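Alr1585 protein (Nostoc sp., PDB 5C2I) is a haem-containing peroxidase of the dye-decolorizing (DyP) type that probably uses hydrogen peroxide to oxidise dyes and similar substrates. Local coordinates at residues Met121-Glu126 with Ile448-Gly453; Ser130-Pro135 with Phe399-Trp404; Ala286-Arg291 with Asp418-Gln423. The protein carries 1 engineered substitution. All blocks are in the same frame, centred on the assembly; numbering follows the deposited sequence.

Contact 1 (Met121-Glu126 with Ile448-Gly453); sequences MGMKNE and INMKGG
The sulfur of Met-123 meets the terminal methyl of Met-450, SD to CE 3.6 Å, the two chains running at a slant to each other. The same sulfur rests 3.7 Å from the carbonyl carbon C of Gly-453, and CB of Met-123 sits 3.9 Å from O of Gly-453. Met-123 runs straight through its first two torsions and bends only at the last (chi3 -70°), which turns its methyl aside and presents the sulfur to the strand. Gly-453 suits its place because a side-chain carbon there would press on that sulfur. Its carbonyl oxygen is buried with no polar partner in the model. Met-450, bent at its second torsion (chi2 57°), folds its SD back so that it takes a weak 3.5 Å bond from N of Gly-452. A long, unbranched, apolar chain that bends at one torsion suits both buried places.

Behind Met-123, a type I turn from Gly-122 to Asn-125 is closed by N of Asn-125 bonding O of Gly-122. Gly-122 follows helix 117-121 with positive phi, where a side chain would be jammed against the carbonyl oxygen of Met-121, and Asn-125 N-caps helix 126-132 through OD1 to N of Ile-128. Met-123 N also donates to Glu-454 OE1. The contact thus joins the loop between these helices to strand 448-458, whose antiparallel neighbour 250-261 supplies Arg-257 against both methionines.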
loop_
_atom_site.group_PDB
_atom_site.type_symbol
_atom_site.label_atom_id
_atom_site.label_comp_id
_atom_site.label_asym_id
_atom_site.label_seq_id
_atom_site.Cartn_x
_atom_site.Cartn_y
_atom_site.Cartn_z
ATOM N N MET A 121 30.206 -37.182 7.796
ATOM C CA MET A 121 29.226 -38.221 8.051
ATOM C C MET A 121 27.945 -37.995 7.234
ATOM O O MET A 121 27.319 -38.945 6.797
ATOM C CB MET A 121 28.937 -38.279 9.557
ATOM C CG MET A 121 30.131 -38.822 10.336
ATOM S SD MET A 121 30.040 -38.436 12.081
ATOM C CE MET A 121 29.057 -39.848 12.684
ATOM N N GLY A 122 27.527 -36.742 7.097
ATOM C CA GLY A 122 26.258 -36.420 6.451
ATOM C C GLY A 122 25.097 -36.436 7.448
ATOM O O GLY A 122 25.128 -37.146 8.444
ATOM N N MET A 123 24.067 -35.645 7.162
ATOM C CA MET A 123 22.905 -35.524 8.080
ATOM C C MET A 123 22.014 -36.771 8.081
ATOM O O MET A 123 21.199 -36.936 8.963
ATOM C CB MET A 123 22.083 -34.264 7.745
ATOM C CG MET A 123 21.190 -33.798 8.890
ATOM S SD MET A 123 20.377 -32.249 8.563
ATOM C CE MET A 123 21.762 -31.077 8.619
ATOM N N LYS A 124 22.141 -37.622 7.068
ATOM C CA LYS A 124 21.428 -38.903 7.055
ATOM C C LYS A 124 22.108 -39.978 7.912
ATOM O O LYS A 124 21.471 -41.021 8.202
ATOM C CB LYS A 124 21.323 -39.445 5.647
ATOM C CG LYS A 124 20.428 -38.654 4.725
ATOM C CD LYS A 124 20.395 -39.349 3.357
ATOM C CE LYS A 124 19.484 -38.649 2.394
ATOM N NZ LYS A 124 20.094 -37.422 1.820
ATOM N N ASN A 125 23.354 -39.739 8.342
ATOM C CA ASN A 125 24.100 -40.721 9.129
ATOM C C ASN A 125 23.338 -41.070 10.416
ATOM O O ASN A 125 22.819 -40.175 11.101
ATOM C CB ASN A 125 25.496 -40.198 9.436
ATOM C CG ASN A 125 26.272 -41.079 10.405
ATOM O OD1 ASN A 125 26.023 -41.075 11.613
ATOM N ND2 ASN A 125 27.265 -41.796 9.882
ATOM N N GLU A 126 23.254 -42.369 10.734
ATOM C CA GLU A 126 22.423 -42.824 11.848
ATOM C C GLU A 126 22.905 -42.290 13.212
ATOM O O GLU A 126 22.088 -41.949 14.069
ATOM C CB GLU A 126 22.351 -44.383 11.842
ATOM C CG GLU A 126 21.631 -45.021 13.016
ATOM C CD GLU A 126 20.174 -44.598 13.129
ATOM O OE1 GLU A 126 19.610 -44.036 12.150
ATOM O OE2 GLU A 126 19.602 -44.754 14.227
ATOM N N ILE A 448 7.465 -28.259 15.773
ATOM C CA ILE A 448 8.428 -28.158 14.669
ATOM C C ILE A 448 8.855 -29.562 14.251
ATOM O O ILE A 448 9.150 -30.400 15.124
ATOM C CB ILE A 448 9.619 -27.293 15.112
ATOM C CG1 ILE A 448 9.116 -25.863 15.323
ATOM C CG2 ILE A 448 10.748 -27.354 14.103
ATOM C CD1 ILE A 448 10.090 -24.916 16.032
ATOM N N ASN A 449 8.772 -29.869 12.959
ATOM C CA ASN A 449 9.133 -31.189 12.436
ATOM C C ASN A 449 10.277 -31.049 11.446
ATOM O O ASN A 449 10.186 -30.244 10.502
ATOM C CB ASN A 449 7.971 -31.833 11.680
ATOM C CG ASN A 449 6.671 -31.772 12.441
ATOM O OD1 ASN A 449 6.601 -32.186 13.599
ATOM N ND2 ASN A 449 5.615 -31.236 11.791
ATOM N N MET A 450 11.328 -31.814 11.656
ATOM C CA MET A 450 12.462 -31.866 10.731
ATOM C C MET A 450 12.054 -32.625 9.477
ATOM O O MET A 450 11.725 -33.824 9.541
ATOM C CB MET A 450 13.619 -32.553 11.443
ATOM C CG MET A 450 14.755 -33.039 10.578
ATOM S SD MET A 450 15.542 -31.781 9.567
ATOM C CE MET A 450 16.875 -32.798 8.905
ATOM N N LYS A 451 12.096 -31.951 8.332
ATOM C CA LYS A 451 11.656 -32.539 7.062
ATOM C C LYS A 451 12.807 -32.893 6.118
ATOM O O LYS A 451 12.578 -33.416 5.041
ATOM C CB LYS A 451 10.726 -31.537 6.339
ATOM C CG LYS A 451 9.461 -31.141 7.098
ATOM C CD LYS A 451 8.687 -32.315 7.659
ATOM C CE LYS A 451 8.095 -33.136 6.559
ATOM N NZ LYS A 451 7.165 -34.118 7.169
ATOM N N GLY A 452 14.025 -32.592 6.504
ATOM C CA GLY A 452 15.193 -32.948 5.728
ATOM C C GLY A 452 16.252 -31.868 5.702
ATOM O O GLY A 452 16.016 -30.721 6.090
ATOM N N GLY A 453 17.452 -32.250 5.284
ATOM C CA GLY A 453 18.569 -31.285 5.242
ATOM C C GLY A 453 19.888 -31.964 4.955
ATOM O O GLY A 453 19.925 -33.154 4.686
#

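Contact 2 (Ser130-Pro135 with Phe399-Trp404); sequences SSLGDP and FMQSRW. With HEM (protoporphyrin IX containing Fe), chain E.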
loop_
_atom_site.group_PDB
_atom_site.type_symbol
_atom_site.label_atom_id
_atom_site.label_comp_id
_atom_site.label_asym_id
_atom_site.label_seq_id
_atom_site.Cartn_x
_atom_site.Cartn_y
_atom_site.Cartn_z
ATOM N N SER A 130 20.591 -39.958 15.565
ATOM C CA SER A 130 20.399 -40.318 16.951
ATOM C C SER A 130 20.839 -39.211 17.919
ATOM O O SER A 130 20.094 -38.847 18.820
ATOM C CB SER A 130 21.168 -41.607 17.259
ATOM O OG SER A 130 20.988 -41.943 18.607
ATOM N N SER A 131 22.028 -38.652 17.703
ATOM C CA SER A 131 22.541 -37.554 18.531
ATOM C C SER A 131 21.656 -36.286 18.507
ATOM O O SER A 131 21.454 -35.641 19.539
ATOM C CB SER A 131 23.994 -37.244 18.156
ATOM O OG SER A 131 24.028 -36.573 16.902
ATOM N N LEU A 132 21.077 -35.948 17.351
ATOM C CA LEU A 132 20.190 -34.800 17.245
ATOM C C LEU A 132 18.763 -35.060 17.751
ATOM O O LEU A 132 17.981 -34.108 17.941
ATOM C CB LEU A 132 20.130 -34.326 15.808
ATOM C CG LEU A 132 21.488 -33.878 15.230
ATOM C CD1 LEU A 132 21.326 -33.557 13.766
ATOM C CD2 LEU A 132 21.979 -32.631 15.976
ATOM N N GLY A 133 18.401 -36.319 17.939
ATOM C CA GLY A 133 16.993 -36.693 18.260
ATOM C C GLY A 133 16.079 -36.601 17.057
ATOM O O GLY A 133 14.834 -36.509 17.195
ATOM N N ASP A 134 16.700 -36.636 15.878
ATOM C CA ASP A 134 15.999 -36.406 14.620
ATOM C C ASP A 134 15.139 -37.597 14.241
ATOM O O ASP A 134 15.383 -38.741 14.679
ATOM C CB ASP A 134 17.007 -36.129 13.485
ATOM C CG ASP A 134 17.320 -34.658 13.293
ATOM O OD1 ASP A 134 16.650 -33.766 13.878
ATOM O OD2 ASP A 134 18.234 -34.390 12.503
ATOM N N PRO A 135 14.115 -37.351 13.405
ATOM C CA PRO A 135 13.238 -38.421 13.017
ATOM C C PRO A 135 13.874 -39.317 11.960
ATOM O O PRO A 135 14.921 -38.999 11.412
ATOM C CB PRO A 135 12.034 -37.689 12.428
ATOM C CG PRO A 135 12.606 -36.457 11.854
ATOM C CD PRO A 135 13.716 -36.071 12.798
ATOM N N PHE A 399 26.175 -29.290 18.793
ATOM C CA PHE A 399 26.316 -29.077 20.238
ATOM C C PHE A 399 25.091 -28.362 20.805
ATOM O O PHE A 399 24.518 -28.806 21.783
ATOM C CB PHE A 399 27.591 -28.291 20.512
ATOM C CG PHE A 399 28.042 -28.319 21.937
ATOM C CD1 PHE A 399 27.476 -27.457 22.880
ATOM C CD2 PHE A 399 29.084 -29.159 22.335
ATOM C CE1 PHE A 399 27.908 -27.477 24.202
ATOM C CE2 PHE A 399 29.534 -29.152 23.646
ATOM C CZ PHE A 399 28.915 -28.341 24.599
ATOM N N MET A 400 24.668 -27.289 20.132
ATOM C CA MET A 400 23.571 -26.486 20.574
ATOM C C MET A 400 22.279 -27.328 20.625
ATOM O O MET A 400 21.548 -27.293 21.629
ATOM C CB MET A 400 23.423 -25.279 19.679
ATOM C CG MET A 400 22.418 -24.260 20.109
ATOM S SD MET A 400 22.458 -22.812 19.036
ATOM C CE MET A 400 23.955 -22.043 19.623
ATOM N N GLN A 401 22.009 -28.076 19.553
ATOM C CA GLN A 401 20.802 -28.922 19.509
ATOM C C GLN A 401 20.892 -30.061 20.529
ATOM O O GLN A 401 19.947 -30.283 21.317
ATOM C CB GLN A 401 20.595 -29.489 18.113
ATOM C CG GLN A 401 19.308 -30.293 17.940
ATOM C CD GLN A 401 18.083 -29.427 17.773
ATOM O OE1 GLN A 401 18.042 -28.519 16.928
ATOM N NE2 GLN A 401 17.081 -29.678 18.582
ATOM N N SER A 402 21.991 -30.805 20.487
ATOM C CA SER A 402 22.066 -32.063 21.207
ATOM C C SER A 402 22.395 -31.928 22.690
ATOM O O SER A 402 21.932 -32.740 23.496
ATOM C CB SER A 402 23.035 -33.036 20.504
ATOM O OG SER A 402 24.393 -32.665 20.713
ATOM N N ARG A 403 23.193 -30.927 23.048
ATOM C CA ARG A 403 23.658 -30.770 24.428
ATOM C C ARG A 403 22.900 -29.706 25.191
ATOM O O ARG A 403 22.874 -29.712 26.430
ATOM C CB ARG A 403 25.165 -30.454 24.442
ATOM C CG ARG A 403 26.024 -31.467 23.661
ATOM C CD ARG A 403 26.429 -32.652 24.501
ATOM N NE ARG A 403 27.234 -32.282 25.685
ATOM C CZ ARG A 403 28.570 -32.349 25.784
ATOM N NH1 ARG A 403 29.316 -32.773 24.765
ATOM N NH2 ARG A 403 29.167 -31.976 26.924
ATOM N N TRP A 404 22.338 -28.738 24.489
ATOM C CA TRP A 404 21.621 -27.615 25.129
ATOM C C TRP A 404 20.101 -27.715 24.959
ATOM O O TRP A 404 19.376 -27.866 25.950
ATOM C CB TRP A 404 22.146 -26.267 24.624
ATOM C CG TRP A 404 23.548 -25.954 25.118
ATOM C CD1 TRP A 404 24.300 -26.680 26.028
ATOM C CD2 TRP A 404 24.323 -24.780 24.808
ATOM N NE1 TRP A 404 25.499 -26.047 26.238
ATOM C CE2 TRP A 404 25.522 -24.875 25.515
ATOM C CE3 TRP A 404 24.105 -23.671 23.997
ATOM C CZ2 TRP A 404 26.524 -23.869 25.448
ATOM C CZ3 TRP A 404 25.104 -22.691 23.895
ATOM C CH2 TRP A 404 26.292 -22.800 24.614
HETATM C CHA HEM E . 16.872 -17.183 18.545
HETATM C CHB HEM E . 12.826 -18.949 16.604
HETATM C CHC HEM E . 15.196 -22.991 15.393
HETATM C CHD HEM E . 19.142 -21.291 17.566
HETATM C C1A HEM E . 15.554 -17.319 18.139
HETATM C C2A HEM E . 14.525 -16.357 18.361
HETATM C C3A HEM E . 13.394 -16.856 17.815
HETATM C C4A HEM E . 13.728 -18.102 17.240
HETATM C CMA HEM E . 12.035 -16.212 17.753
HETATM C CAA HEM E . 14.647 -15.003 19.074
HETATM C CBA HEM E . 15.057 -13.790 18.235
HETATM C CGA HEM E . 16.421 -14.038 17.652
HETATM O O1A HEM E . 17.480 -13.812 18.306
HETATM O O2A HEM E . 16.489 -14.482 16.505
HETATM C C1B HEM E . 13.159 -20.193 16.069
HETATM C C2B HEM E . 12.241 -21.030 15.343
HETATM C C3B HEM E . 12.896 -22.120 14.973
HETATM C C4B HEM E . 14.239 -21.981 15.541
HETATM C CMB HEM E . 10.826 -20.681 15.046
HETATM C CAB HEM E . 12.484 -23.286 14.152
HETATM C CBB HEM E . 11.490 -23.253 13.246
HETATM C C1C HEM E . 16.492 -22.914 15.930
HETATM C C2C HEM E . 17.425 -23.930 15.951
HETATM C C3C HEM E . 18.537 -23.447 16.592
HETATM C C4C HEM E . 18.265 -22.117 16.933
HETATM C CMC HEM E . 17.312 -25.297 15.341
HETATM C CAC HEM E . 19.790 -24.123 16.927
HETATM C CBC HEM E . 19.990 -25.393 17.177
HETATM C C1D HEM E . 18.823 -19.973 17.888
HETATM C C2D HEM E . 19.813 -19.087 18.490
HETATM C C3D HEM E . 19.182 -17.965 18.807
HETATM C C4D HEM E . 17.796 -18.171 18.335
HETATM C CMD HEM E . 21.285 -19.366 18.750
HETATM C CAD HEM E . 19.802 -16.739 19.415
HETATM C CBD HEM E . 19.865 -16.782 20.946
HETATM C CGD HEM E . 20.533 -15.547 21.453
HETATM O O1D HEM E . 19.906 -14.885 22.276
HETATM O O2D HEM E . 21.698 -15.183 21.072
HETATM N NA HEM E . 15.036 -18.418 17.520
HETATM N NB HEM E . 14.277 -20.832 16.215
HETATM N NC HEM E . 16.966 -21.835 16.617
HETATM N ND HEM E . 17.607 -19.421 17.882
HETATM FE FE HEM E . 15.988 -20.120 17.103
HETATM O O HOH W 1 16.600 -19.450 14.947
#
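Ser-131 and Ser-402 make the nearest approach by plain packing, O of Ser-131 standing 3.2 Å from CB of Ser-402, a side chain small enough to admit the neighbouring helix end. Beside them Leu-132 crosses Gln-401 at about a right angle, its CD2 4.0 Å from CB of Gln-401, while CG of Gln-401 lies 4.0 Å from O of Leu-132. The aliphatic CB and CG of glutamine thus serve as apolar surface, while its amide is held by partners of its own.

The end of helix 126-132 is a Schellman motif: Gly-133 adopts positive phi (75°), easy for glycine, and its N bonds back to O of Ser-130. Helix 397-405, on the other side of the contact, has a wider pi-type turn at 400-404.

Polar groups find partners nearby. OG of Ser-402 bonds O of Asn-398 in its own helix, Leu-132 O receives the side-chain amide of Asn-406, and NE2 of Gln-401 donates to Asn-406 OD1 and Ile-421 O.

Contacts with the haem come from two consecutive residues. Gln-401, with CG anti to N and a bend at chi2 (79°), carries OE1 to 3.7 Å from the haem methyl CMC; Met-400 puts SD 3.6 Å from the vinyl carbon CAC.

Contact 3 (Ala286-Arg291 with Asp418-Gln423); sequences ALIVGR and DPLIGQ. With HEM (protoporphyrin IX containing Fe), chain E.
Ile-288, in the last turn of helix 281-289, and Pro-419, in an irregular loop, bring their CA atoms to 6.2 Å, two residues before Gly-290, which leaves the helix with a positive phi at which a side chain would be jammed against O of Val-289. The loop is shaped by an Asx turn extended into an Asx motif: OD1 of Asp-418 accepts from N of Leu-420 at 2.8 Å, almost head-on to its C-O bond, and from N of Ile-421 at 3.0 Å, a donor standing 62° out of the carboxylate plane. Two bonds on one oxygen fix the carboxylate, and its OD2 bonds ND1 of His-330, an arrangement resembling the aspartate-histidine pair on the proximal side of haem peroxidases.

Across the contact the chemistry is apolar. CG2 of Ile-288, anti to the backbone N, meets the ring carbon CG of Pro-419 at 4.0 Å, and CD1 of Leu-420 lies a little farther from the same methyl. The compact, rigid proline ring also packs on O of Ile-288.

From here the loop reaches the haem, on the face opposite the iron-bound water. Leu-420 sets CD2 3.6 Å from haem C1B, and Ile-421 presses its branch methyl CG2 to 3.5 Å from CHC; branched apolar chains suit this porphyrin surface. From the other segment Val-289 adds CG1 against the methyl CMA. Arg-291 extends past a propionate arm, its guanidinium NH1 bonded to the carbonyls of Gly-295 and Thr-311. A leucine in its place would probably leave both oxygens without this donor and the propionate chain less confined. NE of Arg-291 lies 3.8 Å from the propionate carbon CBA of the haem, approaching obliquely.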
loop_
_atom_site.group_PDB
_atom_site.type_symbol
_atom_site.label_atom_id
_atom_site.label_comp_id
_atom_site.label_asym_id
_atom_site.label_seq_id
_atom_site.Cartn_x
_atom_site.Cartn_y
_atom_site.Cartn_z
ATOM N N ALA A 286 6.219 -15.332 25.319
ATOM C CA ALA A 286 7.520 -14.899 25.742
ATOM C C ALA A 286 8.237 -15.911 26.648
ATOM O O ALA A 286 9.472 -16.034 26.597
ATOM C CB ALA A 286 7.429 -13.561 26.444
ATOM N N LEU A 287 7.488 -16.664 27.423
ATOM C CA LEU A 287 8.084 -17.731 28.242
ATOM C C LEU A 287 8.559 -18.932 27.420
ATOM O O LEU A 287 9.474 -19.667 27.814
ATOM C CB LEU A 287 7.081 -18.204 29.309
ATOM C CG LEU A 287 6.647 -17.162 30.329
ATOM C CD1 LEU A 287 5.609 -17.703 31.295
ATOM C CD2 LEU A 287 7.840 -16.600 31.107
ATOM N N ILE A 288 7.913 -19.171 26.299
ATOM C CA ILE A 288 8.294 -20.269 25.413
ATOM C C ILE A 288 9.600 -19.856 24.695
ATOM O O ILE A 288 10.556 -20.620 24.629
ATOM C CB ILE A 288 7.192 -20.536 24.356
ATOM C CG1 ILE A 288 5.909 -21.093 24.982
ATOM C CG2 ILE A 288 7.683 -21.515 23.271
ATOM C CD1 ILE A 288 4.667 -20.846 24.153
ATOM N N VAL A 289 9.600 -18.652 24.120
ATOM C CA VAL A 289 10.658 -18.223 23.226
ATOM C C VAL A 289 11.818 -17.547 23.940
ATOM O O VAL A 289 12.972 -17.739 23.529
ATOM C CB VAL A 289 10.095 -17.284 22.152
ATOM C CG1 VAL A 289 11.197 -16.642 21.337
ATOM C CG2 VAL A 289 9.137 -18.059 21.242
ATOM N N GLY A 290 11.510 -16.776 24.978
ATOM C CA GLY A 290 12.494 -15.963 25.695
ATOM C C GLY A 290 12.327 -14.486 25.341
ATOM O O GLY A 290 12.905 -13.619 25.982
ATOM N N ARG A 291 11.503 -14.222 24.327
ATOM C CA ARG A 291 11.142 -12.864 23.928
ATOM C C ARG A 291 9.657 -12.825 23.583
ATOM O O ARG A 291 9.080 -13.799 23.125
ATOM C CB ARG A 291 11.920 -12.395 22.676
ATOM C CG ARG A 291 13.411 -12.223 22.843
ATOM C CD ARG A 291 14.010 -11.960 21.473
ATOM N NE ARG A 291 15.445 -11.870 21.513
ATOM C CZ ARG A 291 16.157 -10.752 21.658
ATOM N NH1 ARG A 291 15.584 -9.558 21.853
ATOM N NH2 ARG A 291 17.473 -10.836 21.649
ATOM N N ASP A 418 14.077 -27.574 25.454
ATOM C CA ASP A 418 13.622 -26.350 24.789
ATOM C C ASP A 418 12.210 -26.615 24.209
ATOM O O ASP A 418 12.057 -27.563 23.450
ATOM C CB ASP A 418 14.645 -26.052 23.680
ATOM C CG ASP A 418 14.354 -24.806 22.874
ATOM O OD1 ASP A 418 13.180 -24.545 22.494
ATOM O OD2 ASP A 418 15.364 -24.120 22.566
ATOM N N PRO A 419 11.156 -25.841 24.638
ATOM C CA PRO A 419 9.780 -26.169 24.221
ATOM C C PRO A 419 9.503 -25.800 22.772
ATOM O O PRO A 419 8.554 -26.309 22.168
ATOM C CB PRO A 419 8.919 -25.306 25.145
ATOM C CG PRO A 419 9.802 -24.121 25.418
ATOM C CD PRO A 419 11.177 -24.710 25.576
ATOM N N LEU A 420 10.393 -25.005 22.181
ATOM C CA LEU A 420 10.276 -24.672 20.776
ATOM C C LEU A 420 10.898 -25.717 19.865
ATOM O O LEU A 420 10.248 -26.174 18.938
ATOM C CB LEU A 420 10.939 -23.285 20.551
ATOM C CG LEU A 420 10.642 -22.600 19.234
ATOM C CD1 LEU A 420 9.163 -22.247 19.128
ATOM C CD2 LEU A 420 11.504 -21.334 19.067
ATOM N N ILE A 421 12.156 -26.131 20.129
ATOM C CA ILE A 421 12.899 -26.990 19.208
ATOM C C ILE A 421 13.477 -28.264 19.836
ATOM O O ILE A 421 14.074 -29.099 19.133
ATOM C CB ILE A 421 14.103 -26.243 18.547
ATOM C CG1 ILE A 421 15.159 -25.878 19.586
ATOM C CG2 ILE A 421 13.656 -25.044 17.788
ATOM C CD1 ILE A 421 16.541 -25.566 19.026
ATOM N N GLY A 422 13.289 -28.471 21.133
ATOM C CA GLY A 422 13.847 -29.618 21.779
ATOM C C GLY A 422 13.186 -30.928 21.361
ATOM O O GLY A 422 11.959 -31.027 21.349
ATOM N N GLN A 423 13.990 -31.932 21.057
ATOM C CA GLN A 423 13.494 -33.297 20.720
ATOM C C GLN A 423 14.159 -34.325 21.608
ATOM O O GLN A 423 15.388 -34.371 21.641
ATOM C CB GLN A 423 13.857 -33.705 19.267
ATOM C CG GLN A 423 14.165 -32.639 18.336
ATOM C CD GLN A 423 14.325 -33.117 16.903
ATOM O OE1 GLN A 423 13.352 -33.204 16.186
ATOM N NE2 GLN A 423 15.559 -33.284 16.458
HETATM C CHA HEM E . 16.872 -17.183 18.545
HETATM C CHB HEM E . 12.826 -18.949 16.604
HETATM C CHC HEM E . 15.196 -22.991 15.393
HETATM C CHD HEM E . 19.142 -21.291 17.566
HETATM C C1A HEM E . 15.554 -17.319 18.139
HETATM C C2A HEM E . 14.525 -16.357 18.361
HETATM C C3A HEM E . 13.394 -16.856 17.815
HETATM C C4A HEM E . 13.728 -18.102 17.240
HETATM C CMA HEM E . 12.035 -16.212 17.753
HETATM C CAA HEM E . 14.647 -15.003 19.074
HETATM C CBA HEM E . 15.057 -13.790 18.235
HETATM C CGA HEM E . 16.421 -14.038 17.652
HETATM O O1A HEM E . 17.480 -13.812 18.306
HETATM O O2A HEM E . 16.489 -14.482 16.505
HETATM C C1B HEM E . 13.159 -20.193 16.069
HETATM C C2B HEM E . 12.241 -21.030 15.343
HETATM C C3B HEM E . 12.896 -22.120 14.973
HETATM C C4B HEM E . 14.239 -21.981 15.541
HETATM C CMB HEM E . 10.826 -20.681 15.046
HETATM C CAB HEM E . 12.484 -23.286 14.152
HETATM C CBB HEM E . 11.490 -23.253 13.246
HETATM C C1C HEM E . 16.492 -22.914 15.930
HETATM C C2C HEM E . 17.425 -23.930 15.951
HETATM C C3C HEM E . 18.537 -23.447 16.592
HETATM C C4C HEM E . 18.265 -22.117 16.933
HETATM C CMC HEM E . 17.312 -25.297 15.341
HETATM C CAC HEM E . 19.790 -24.123 16.927
HETATM C CBC HEM E . 19.990 -25.393 17.177
HETATM C C1D HEM E . 18.823 -19.973 17.888
HETATM C C2D HEM E . 19.813 -19.087 18.490
HETATM C C3D HEM E . 19.182 -17.965 18.807
HETATM C C4D HEM E . 17.796 -18.171 18.335
HETATM C CMD HEM E . 21.285 -19.366 18.750
HETATM C CAD HEM E . 19.802 -16.739 19.415
HETATM C CBD HEM E . 19.865 -16.782 20.946
HETATM C CGD HEM E . 20.533 -15.547 21.453
HETATM O O1D HEM E . 19.906 -14.885 22.276
HETATM O O2D HEM E . 21.698 -15.183 21.072
HETATM N NA HEM E . 15.036 -18.418 17.520
HETATM N NB HEM E . 14.277 -20.832 16.215
HETATM N NC HEM E . 16.966 -21.835 16.617
HETATM N ND HEM E . 17.607 -19.421 17.882
HETATM FE FE HEM E . 15.988 -20.120 17.103
HETATM O O HOH W 1 16.600 -19.450 14.947
#

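How the contacts relate
Contacts 1 and 3 are buried throughout, whereas contact 2 is partly buried, with Ser-131 exposed. Contact 1 relies on sulfur and glycine where a loop meets a sheet strand; contact 2 sets the end of one helix against another helix through aliphatic carbons and carbonyls; contact 3 sets branched side chains and a proline beside the haem. Contacts 2 and 3 both touch the haem and are tied together by Gln-423, whose NE2 probably bonds Asp-134 OD1 and Leu-132 O. Contact 1 uses the loop that leads into helix 126-132, contact 2 the far end of that helix, and Met-450 packs on Pro-135. Segment 448-453 also reaches contact 3, through Ile-448 against Leu-420 and Ile-421.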